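Putative peptidoglycan-binding/hydrolysing protein (Peptoclostridium difficile, PDB 5TV7) probably binds peptidoglycan of the bacterial cell wall and may take part in its hydrolysis. Local coordinates at residues A[24-30]-A[77-83]; A[109-115]-A[136-140]; A[125-130]-A[145-149]. All coordinates share one frame; numbering follows the deposited sequence.

Contact 1 of 3, residues A[24-30]-A[77-83]; sequences FTLSGYI and GVYASYT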
loop_
_atom_site.group_PDB
_atom_site.type_symbol
_atom_site.label_atom_id
_atom_site.label_comp_id
_atom_site.label_asym_id
_atom_site.label_seq_id
_atom_site.Cartn_x
_atom_site.Cartn_y
_atom_site.Cartn_z
ATOM N N PHE A 24 -5.050 -4.888 12.892
ATOM C CA PHE A 24 -5.113 -5.485 11.541
ATOM C C PHE A 24 -6.000 -4.683 10.569
ATOM O O PHE A 24 -6.160 -5.055 9.408
ATOM C CB PHE A 24 -5.568 -6.935 11.611
ATOM C CG PHE A 24 -4.578 -7.843 12.283
ATOM C CD1 PHE A 24 -3.567 -8.453 11.550
ATOM C CD2 PHE A 24 -4.658 -8.102 13.646
ATOM C CE1 PHE A 24 -2.652 -9.298 12.163
ATOM C CE2 PHE A 24 -3.744 -8.951 14.263
ATOM C CZ PHE A 24 -2.746 -9.555 13.519
ATOM N N THR A 25 -6.553 -3.573 11.045
ATOM C CA THR A 25 -7.403 -2.714 10.232
ATOM C C THR A 25 -6.654 -1.442 9.878
ATOM O O THR A 25 -6.032 -0.850 10.741
ATOM C CB THR A 25 -8.685 -2.369 11.006
ATOM O OG1 THR A 25 -9.388 -3.580 11.294
ATOM C CG2 THR A 25 -9.586 -1.426 10.217
ATOM N N LEU A 26 -6.700 -1.028 8.609
ATOM C CA LEU A 26 -6.040 0.210 8.194
ATOM C C LEU A 26 -7.096 1.223 7.774
ATOM O O LEU A 26 -7.717 1.092 6.715
ATOM C CB LEU A 26 -5.033 -0.016 7.055
ATOM C CG LEU A 26 -4.136 1.196 6.781
ATOM C CD1 LEU A 26 -3.161 1.447 7.941
ATOM C CD2 LEU A 26 -3.368 1.019 5.481
ATOM N N SER A 27 -7.269 2.245 8.604
ATOM C CA SER A 27 -8.257 3.274 8.374
ATOM C C SER A 27 -7.632 4.602 8.037
ATOM O O SER A 27 -6.526 4.898 8.460
ATOM C CB SER A 27 -9.132 3.421 9.614
ATOM O OG SER A 27 -9.828 2.212 9.849
ATOM N N GLY A 28 -8.375 5.411 7.295
ATOM C CA GLY A 28 -7.898 6.713 6.863
ATOM C C GLY A 28 -8.828 7.295 5.828
ATOM O O GLY A 28 -9.977 6.860 5.706
ATOM N N TYR A 29 -8.332 8.265 5.070
ATOM C CA TYR A 29 -9.134 8.949 4.062
ATOM C C TYR A 29 -8.535 8.855 2.658
ATOM O O TYR A 29 -7.313 8.928 2.481
ATOM C CB TYR A 29 -9.318 10.417 4.470
ATOM C CG TYR A 29 -10.149 10.554 5.723
ATOM C CD1 TYR A 29 -9.569 10.442 6.989
ATOM C CD2 TYR A 29 -11.526 10.750 5.646
ATOM C CE1 TYR A 29 -10.338 10.543 8.139
ATOM C CE2 TYR A 29 -12.305 10.850 6.791
ATOM C CZ TYR A 29 -11.705 10.747 8.033
ATOM O OH TYR A 29 -12.477 10.842 9.164
ATOM N N ILE A 30 -9.409 8.679 1.670
ATOM C CA ILE A 30 -9.021 8.627 0.270
ATOM C C ILE A 30 -9.194 10.025 -0.288
ATOM O O ILE A 30 -10.247 10.641 -0.127
ATOM C CB ILE A 30 -9.905 7.666 -0.558
ATOM C CG1 ILE A 30 -9.856 6.246 0.018
ATOM C CG2 ILE A 30 -9.459 7.656 -2.022
ATOM C CD1 ILE A 30 -10.804 5.279 -0.673
ATOM N N GLY A 77 -11.759 14.563 1.791
ATOM C CA GLY A 77 -11.539 13.133 1.571
ATOM C C GLY A 77 -12.737 12.242 1.829
ATOM O O GLY A 77 -13.833 12.716 2.125
ATOM N N VAL A 78 -12.506 10.938 1.702
ATOM C CA VAL A 78 -13.531 9.916 1.894
ATOM C C VAL A 78 -12.979 8.834 2.810
ATOM O O VAL A 78 -11.952 8.232 2.502
ATOM C CB VAL A 78 -13.926 9.277 0.548
ATOM C CG1 VAL A 78 -14.928 8.147 0.760
ATOM C CG2 VAL A 78 -14.491 10.333 -0.396
ATOM N N TYR A 79 -13.668 8.568 3.915
ATOM C CA TYR A 79 -13.209 7.570 4.881
ATOM C C TYR A 79 -13.236 6.161 4.289
ATOM O O TYR A 79 -14.142 5.814 3.533
ATOM C CB TYR A 79 -14.032 7.629 6.177
ATOM C CG TYR A 79 -13.517 6.724 7.280
ATOM C CD1 TYR A 79 -12.462 7.119 8.098
ATOM C CD2 TYR A 79 -14.088 5.472 7.508
ATOM C CE1 TYR A 79 -11.979 6.292 9.103
ATOM C CE2 TYR A 79 -13.614 4.635 8.509
ATOM C CZ TYR A 79 -12.565 5.049 9.305
ATOM O OH TYR A 79 -12.107 4.222 10.305
ATOM N N ALA A 80 -12.198 5.388 4.598
ATOM C CA ALA A 80 -12.080 4.001 4.160
ATOM C C ALA A 80 -11.353 3.210 5.234
ATOM O O ALA A 80 -10.477 3.737 5.912
ATOM C CB ALA A 80 -11.346 3.903 2.830
ATOM N N SER A 81 -11.736 1.949 5.381
ATOM C CA SER A 81 -11.174 1.051 6.376
ATOM C C SER A 81 -10.847 -0.292 5.693
ATOM O O SER A 81 -11.745 -0.981 5.215
ATOM C CB SER A 81 -12.192 0.879 7.501
ATOM O OG SER A 81 -11.698 0.052 8.528
ATOM N N TYR A 82 -9.561 -0.646 5.636
ATOM C CA TYR A 82 -9.122 -1.868 4.948
ATOM C C TYR A 82 -8.670 -2.979 5.868
ATOM O O TYR A 82 -7.979 -2.737 6.860
ATOM C CB TYR A 82 -7.935 -1.577 4.023
ATOM C CG TYR A 82 -8.184 -0.563 2.944
ATOM C CD1 TYR A 82 -8.917 -0.890 1.815
ATOM C CD2 TYR A 82 -7.634 0.714 3.020
ATOM C CE1 TYR A 82 -9.127 0.032 0.800
ATOM C CE2 TYR A 82 -7.842 1.651 2.010
ATOM C CZ TYR A 82 -8.589 1.302 0.904
ATOM O OH TYR A 82 -8.801 2.222 -0.097
ATOM N N THR A 83 -9.021 -4.202 5.490
ATOM C CA THR A 83 -8.574 -5.422 6.162
ATOM C C THR A 83 -8.068 -6.350 5.054
ATOM O O THR A 83 -8.322 -6.108 3.882
ATOM C CB THR A 83 -9.682 -6.093 6.971
ATOM O OG1 THR A 83 -10.827 -6.290 6.138
ATOM C CG2 THR A 83 -10.079 -5.224 8.163
#
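Strands 26-30 and 78-83 run antiparallel, at 147° between their directions, with Leu26-Tyr82, Gly28-Ala80 and Ile30-Val78 as hydrogen-bonded pairs and Ser27-Ser81 and Tyr29-Tyr79 as the non-hydrogen-bonded pairs between them. Each hydrogen-bonded pair is joined twice; the bond from Ile30 N to Val78 O is 2.7 Å long and nearly straight. Ser27, Tyr29, Tyr79 and Ser81 share one face. There the two tyrosines form a T-shaped pair, ring centroids 5.4 Å apart and planes at 71°. The edge of Tyr79 is turned to the face of Tyr29, its CD1 lying above the ring toward the rim, 3.7 Å from Tyr29 CZ. With CG of Tyr79 anti to its backbone N (chi1 -174°), the ring reaches across to the other strand and brings its hydroxyl to Ser27, where Ser27 OG meets Tyr79 OH in a weak hydrogen bond of 3.1 Å. Ser27 OG also pairs with Ser81 OG at 3.1 Å, so small hydroxyl side chains suit this spot: they give a buried polar atom partners within the sheet. The other face is mainly apolar. Ile30, extended beyond its CB, lays CD1 against Ala80 CB at 3.8 Å, and the same methyl meets Tyr82 OH at 3.7 Å as the two side chains cross at about a right angle; that hydroxyl also has a weak hydrogen bond to Lys119 NZ. Strand 60-64 flanks strand 26-32, bonding to it through Val63 and Tyr29, and Phe62 comes edge-to-face with Tyr82 and also touches Ile30 and Ala80. Across this face, helix 116-127 packs Ile123 on both Leu26 and Tyr82, while strand 92-96 lies on the far side of strand 78-87 from strand 26-32, with Thr83 bonded to Met96.

Contact 2 of 3, residues A[109-115]-A[136-140]; sequences IRKGNSG and SSFGS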
loop_
_atom_site.group_PDB
_atom_site.type_symbol
_atom_site.label_atom_id
_atom_site.label_comp_id
_atom_site.label_asym_id
_atom_site.label_seq_id
_atom_site.Cartn_x
_atom_site.Cartn_y
_atom_site.Cartn_z
ATOM N N ILE A 109 5.634 -7.653 -8.946
ATOM C CA ILE A 109 5.700 -6.191 -9.135
ATOM C C ILE A 109 7.046 -5.652 -8.650
ATOM O O ILE A 109 7.678 -6.230 -7.758
ATOM C CB ILE A 109 4.517 -5.412 -8.519
ATOM C CG1 ILE A 109 4.328 -5.765 -7.057
ATOM C CG2 ILE A 109 3.246 -5.703 -9.306
ATOM C CD1 ILE A 109 3.248 -4.956 -6.369
ATOM N N ARG A 110 7.463 -4.533 -9.231
ATOM C CA ARG A 110 8.743 -3.925 -8.905
ATOM C C ARG A 110 8.718 -2.431 -9.177
ATOM O O ARG A 110 7.725 -1.894 -9.690
ATOM C CB ARG A 110 9.826 -4.602 -9.734
ATOM C CG ARG A 110 9.495 -4.636 -11.212
ATOM C CD ARG A 110 10.452 -5.534 -11.964
ATOM N NE ARG A 110 11.828 -5.059 -11.906
ATOM C CZ ARG A 110 12.857 -5.728 -12.408
ATOM N NH1 ARG A 110 12.656 -6.895 -13.000
ATOM N NH2 ARG A 110 14.080 -5.232 -12.319
ATOM N N LYS A 111 9.814 -1.762 -8.833
ATOM C CA LYS A 111 9.914 -0.317 -9.021
ATOM C C LYS A 111 9.617 0.073 -10.473
ATOM O O LYS A 111 10.182 -0.499 -11.404
ATOM C CB LYS A 111 11.281 0.215 -8.579
ATOM C CG LYS A 111 11.357 1.734 -8.633
ATOM C CD LYS A 111 12.653 2.267 -8.077
ATOM C CE LYS A 111 12.627 3.784 -8.097
ATOM N NZ LYS A 111 13.949 4.324 -7.697
ATOM N N GLY A 112 8.692 1.016 -10.642
ATOM C CA GLY A 112 8.258 1.449 -11.955
ATOM C C GLY A 112 6.819 1.062 -12.269
ATOM O O GLY A 112 6.149 1.752 -13.027
ATOM N N ASN A 113 6.350 -0.041 -11.690
ATOM C CA ASN A 113 4.983 -0.517 -11.908
ATOM C C ASN A 113 3.954 0.338 -11.173
ATOM O O ASN A 113 4.268 1.026 -10.196
ATOM C CB ASN A 113 4.799 -1.950 -11.381
ATOM C CG ASN A 113 5.601 -2.999 -12.143
ATOM O OD1 ASN A 113 5.774 -4.116 -11.655
ATOM N ND2 ASN A 113 6.075 -2.663 -13.323
ATOM N N SER A 114 2.722 0.305 -11.682
ATOM C CA SER A 114 1.578 1.019 -11.099
ATOM C C SER A 114 0.303 0.207 -11.311
ATOM O O SER A 114 0.143 -0.420 -12.353
ATOM C CB SER A 114 1.410 2.407 -11.720
ATOM O OG SER A 114 2.498 3.248 -11.391
ATOM N N GLY A 115 -0.606 0.234 -10.334
ATOM C CA GLY A 115 -1.851 -0.528 -10.421
ATOM C C GLY A 115 -2.336 -1.065 -9.102
ATOM O O GLY A 115 -1.784 -0.734 -8.041
ATOM N N SER A 136 -0.679 3.588 -5.298
ATOM C CA SER A 136 -0.619 2.621 -6.409
ATOM C C SER A 136 0.602 2.730 -7.319
ATOM O O SER A 136 0.637 2.031 -8.313
ATOM C CB SER A 136 -1.884 2.690 -7.302
ATOM O OG SER A 136 -3.057 2.620 -6.534
ATOM N N SER A 137 1.576 3.600 -7.011
ATOM C CA SER A 137 2.807 3.705 -7.810
ATOM C C SER A 137 4.015 3.211 -6.998
ATOM O O SER A 137 4.271 3.685 -5.897
ATOM C CB SER A 137 3.033 5.125 -8.308
ATOM O OG SER A 137 2.172 5.406 -9.401
ATOM N N PHE A 138 4.732 2.254 -7.570
ATOM C CA PHE A 138 5.880 1.608 -6.930
ATOM C C PHE A 138 7.133 2.455 -7.194
ATOM O O PHE A 138 7.848 2.256 -8.187
ATOM C CB PHE A 138 6.034 0.191 -7.508
ATOM C CG PHE A 138 6.858 -0.759 -6.666
ATOM C CD1 PHE A 138 8.070 -0.383 -6.104
ATOM C CD2 PHE A 138 6.456 -2.092 -6.535
ATOM C CE1 PHE A 138 8.822 -1.284 -5.377
ATOM C CE2 PHE A 138 7.205 -2.993 -5.805
ATOM C CZ PHE A 138 8.389 -2.586 -5.224
ATOM N N GLY A 139 7.373 3.416 -6.302
ATOM C CA GLY A 139 8.541 4.290 -6.386
ATOM C C GLY A 139 9.584 3.919 -5.349
ATOM O O GLY A 139 9.575 2.815 -4.802
ATOM N N SER A 140 10.466 4.868 -5.056
ATOM C CA SER A 140 11.572 4.646 -4.127
ATOM C C SER A 140 11.177 4.276 -2.705
ATOM O O SER A 140 11.818 3.424 -2.101
ATOM C CB SER A 140 12.479 5.873 -4.096
ATOM O OG SER A 140 12.985 6.100 -5.398
#
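Phe138 O accepts a nearly straight hydrogen bond from Gly112 N, 2.9 Å long and lying in the carbonyl plane, and Lys111 CA adds a C-H...O contact to the same oxygen at 3.4 Å. In return Phe138 N bonds to Asn113 O at 2.9 Å, and further along Gly115 N reaches Ser136 O at 3.0 Å. In one of the two conformers of Ser114, its OG lies 3.0 Å from Ser137 OG beside this backbone seam, so that hydroxyl pair is not certain. The turn from Arg110 to Asn113 is of type II; Gly112 fills its third position, where a positive phi (112°) favours glycine. Asn113 OD1 folds back to receive Arg110 N, which approaches from above the plane of the amide, and this braces the turn. Phe138, its CG anti to the backbone N (chi1 -161°), slides its ring flat beneath the turn, so that Arg110 C lies over the ring centre and Lys111 N nearer the rim. Lys111 stretches a fully extended chain to Ser140, NZ to OG 3.1 Å. Gly115 and Gly139 occupy the N-cap positions of helices 116-127 and 140-152; the positive phi of Gly115 favours glycine. This pairing of the loops before two helices, with Phe-Gly leading into the second, is consistent with the three-helix fold of peptidoglycan-binding domains.

Contact 3 of 3, residues A[125-130]-A[145-149]; sequences LTLLGY and AVVSF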
loop_
_atom_site.group_PDB
_atom_site.type_symbol
_atom_site.label_atom_id
_atom_site.label_comp_id
_atom_site.label_asym_id
_atom_site.label_seq_id
_atom_site.Cartn_x
_atom_site.Cartn_y
_atom_site.Cartn_z
ATOM N N LEU A 125 2.083 -3.174 3.608
ATOM C CA LEU A 125 3.340 -2.638 4.160
ATOM C C LEU A 125 3.026 -1.564 5.203
ATOM O O LEU A 125 3.634 -1.534 6.284
ATOM C CB LEU A 125 4.228 -2.077 3.057
ATOM C CG LEU A 125 4.853 -3.092 2.115
ATOM C CD1 LEU A 125 5.379 -2.406 0.861
ATOM C CD2 LEU A 125 5.972 -3.851 2.815
ATOM N N THR A 126 2.040 -0.720 4.904
ATOM C CA THR A 126 1.640 0.318 5.851
ATOM C C THR A 126 1.101 -0.287 7.168
ATOM O O THR A 126 1.408 0.230 8.242
ATOM C CB THR A 126 0.648 1.306 5.229
ATOM O OG1 THR A 126 1.239 1.878 4.055
ATOM C CG2 THR A 126 0.318 2.408 6.200
ATOM N N LEU A 127 0.335 -1.382 7.086
ATOM C CA LEU A 127 -0.151 -2.075 8.295
ATOM C C LEU A 127 0.983 -2.596 9.170
ATOM O O LEU A 127 0.834 -2.679 10.382
ATOM C CB LEU A 127 -1.056 -3.257 7.950
ATOM C CG LEU A 127 -2.505 -2.968 7.616
ATOM C CD1 LEU A 127 -3.164 -4.214 7.049
ATOM C CD2 LEU A 127 -3.233 -2.482 8.868
ATOM N N LEU A 128 2.093 -2.972 8.548
ATOM C CA LEU A 128 3.255 -3.488 9.270
ATOM C C LEU A 128 4.184 -2.400 9.765
ATOM O O LEU A 128 5.238 -2.697 10.332
ATOM C CB LEU A 128 4.017 -4.475 8.403
ATOM C CG LEU A 128 3.200 -5.707 8.037
ATOM C CD1 LEU A 128 4.033 -6.611 7.150
ATOM C CD2 LEU A 128 2.735 -6.450 9.287
ATOM N N GLY A 129 3.797 -1.145 9.520
ATOM C CA GLY A 129 4.515 0.017 9.992
ATOM C C GLY A 129 5.372 0.767 8.995
ATOM O O GLY A 129 5.905 1.819 9.339
ATOM N N TYR A 130 5.516 0.253 7.771
ATOM C CA TYR A 130 6.379 0.908 6.779
ATOM C C TYR A 130 5.763 2.205 6.288
ATOM O O TYR A 130 4.532 2.341 6.167
ATOM C CB TYR A 130 6.736 -0.044 5.621
ATOM C CG TYR A 130 7.503 -1.233 6.142
ATOM C CD1 TYR A 130 8.893 -1.174 6.325
ATOM C CD2 TYR A 130 6.834 -2.379 6.559
ATOM C CE1 TYR A 130 9.589 -2.246 6.865
ATOM C CE2 TYR A 130 7.524 -3.451 7.101
ATOM C CZ TYR A 130 8.895 -3.375 7.252
ATOM O OH TYR A 130 9.544 -4.441 7.804
ATOM N N ALA A 145 10.919 0.103 1.482
ATOM C CA ALA A 145 10.096 -0.631 2.419
ATOM C C ALA A 145 10.151 -2.127 2.121
ATOM O O ALA A 145 10.324 -2.929 3.038
ATOM C CB ALA A 145 8.667 -0.124 2.385
ATOM N N VAL A 146 10.053 -2.492 0.843
ATOM C CA VAL A 146 10.095 -3.885 0.439
ATOM C C VAL A 146 11.445 -4.511 0.812
ATOM O O VAL A 146 11.481 -5.598 1.382
ATOM C CB VAL A 146 9.792 -4.046 -1.060
ATOM C CG1 VAL A 146 10.051 -5.466 -1.525
ATOM C CG2 VAL A 146 8.344 -3.651 -1.357
ATOM N N VAL A 147 12.544 -3.828 0.513
ATOM C CA VAL A 147 13.893 -4.320 0.888
ATOM C C VAL A 147 13.983 -4.505 2.409
ATOM O O VAL A 147 14.448 -5.552 2.877
ATOM C CB VAL A 147 15.002 -3.370 0.377
ATOM C CG1 VAL A 147 16.373 -3.692 0.984
ATOM C CG2 VAL A 147 15.060 -3.406 -1.148
ATOM N N SER A 148 13.513 -3.510 3.171
ATOM C CA SER A 148 13.541 -3.587 4.641
ATOM C C SER A 148 12.717 -4.756 5.167
ATOM O O SER A 148 13.140 -5.475 6.071
ATOM C CB SER A 148 13.016 -2.290 5.269
ATOM O OG SER A 148 13.883 -1.214 4.999
ATOM N N PHE A 149 11.515 -4.898 4.615
ATOM C CA PHE A 149 10.618 -5.986 4.962
ATOM C C PHE A 149 11.270 -7.320 4.674
ATOM O O PHE A 149 11.252 -8.222 5.503
ATOM C CB PHE A 149 9.293 -5.853 4.194
ATOM C CG PHE A 149 8.377 -7.032 4.352
ATOM C CD1 PHE A 149 7.575 -7.159 5.470
ATOM C CD2 PHE A 149 8.301 -8.009 3.366
ATOM C CE1 PHE A 149 6.709 -8.249 5.613
ATOM C CE2 PHE A 149 7.439 -9.092 3.497
ATOM C CZ PHE A 149 6.651 -9.217 4.625
#
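Tyr130 packs on Ala145 and Phe149 of helix 140-152 in the peptidoglycan-binding domain, placed there by the Schellman motif that ends helix 116-127, with Gly129 at the positive phi that suits glycine. The backbone bonds of this motif run back into the last turn: Tyr130 N to Leu125 O at 3.0 Å and Gly129 N to Thr126 O at 3.0 Å. No hydrogen bond joins the two segments; apolar contacts carry the packing. Leu125 forks between two residues of the facing helix, CD1 on Val146 CG2 at 3.9 Å and CD2 on Phe149 CB at 4.1 Å, while helix 163-173 reaches Leu125 and Phe149 through Leu169. Leu128 sets CD1 against Phe149 CE1 at 3.5 Å. Ala145, with its small methyl, lets Tyr130 come close: the CB atoms of Tyr130 and Ala145 are 3.8 Å apart, and Ala145 O sits over one face of the ring. The aromatic residues Tyr130 and Phe149 cross at about a right angle, with Tyr130 CE2 at the edge of the Phe149 ring. CG of Phe149 is anti to the backbone N (chi1 172°), which carries the ring toward Leu128. Beyond the ring, Tyr130 OH comes to rest 3.4 Å from Phe149 CA.

From the N terminus, strand 26-32 enters first, and contact 1 closes the long excursion through helix 38-46 and strand 60-64 when strand 78-87 pairs beside it. The sheet is then completed before the chain reaches contact 2, which joins the loops leading into helices 116-127 and 140-152. Contact 3 opens inside that second loop closure and ends beyond it, so contacts 2 and 3 cross, clasping the same two helices at different points; Phe138 of contact 2 meets Val146 of contact 3. Contact 1 lies in series with both but touches contact 3 where Leu26 packs on Thr126 and Leu127, joining the sheet to the helical part.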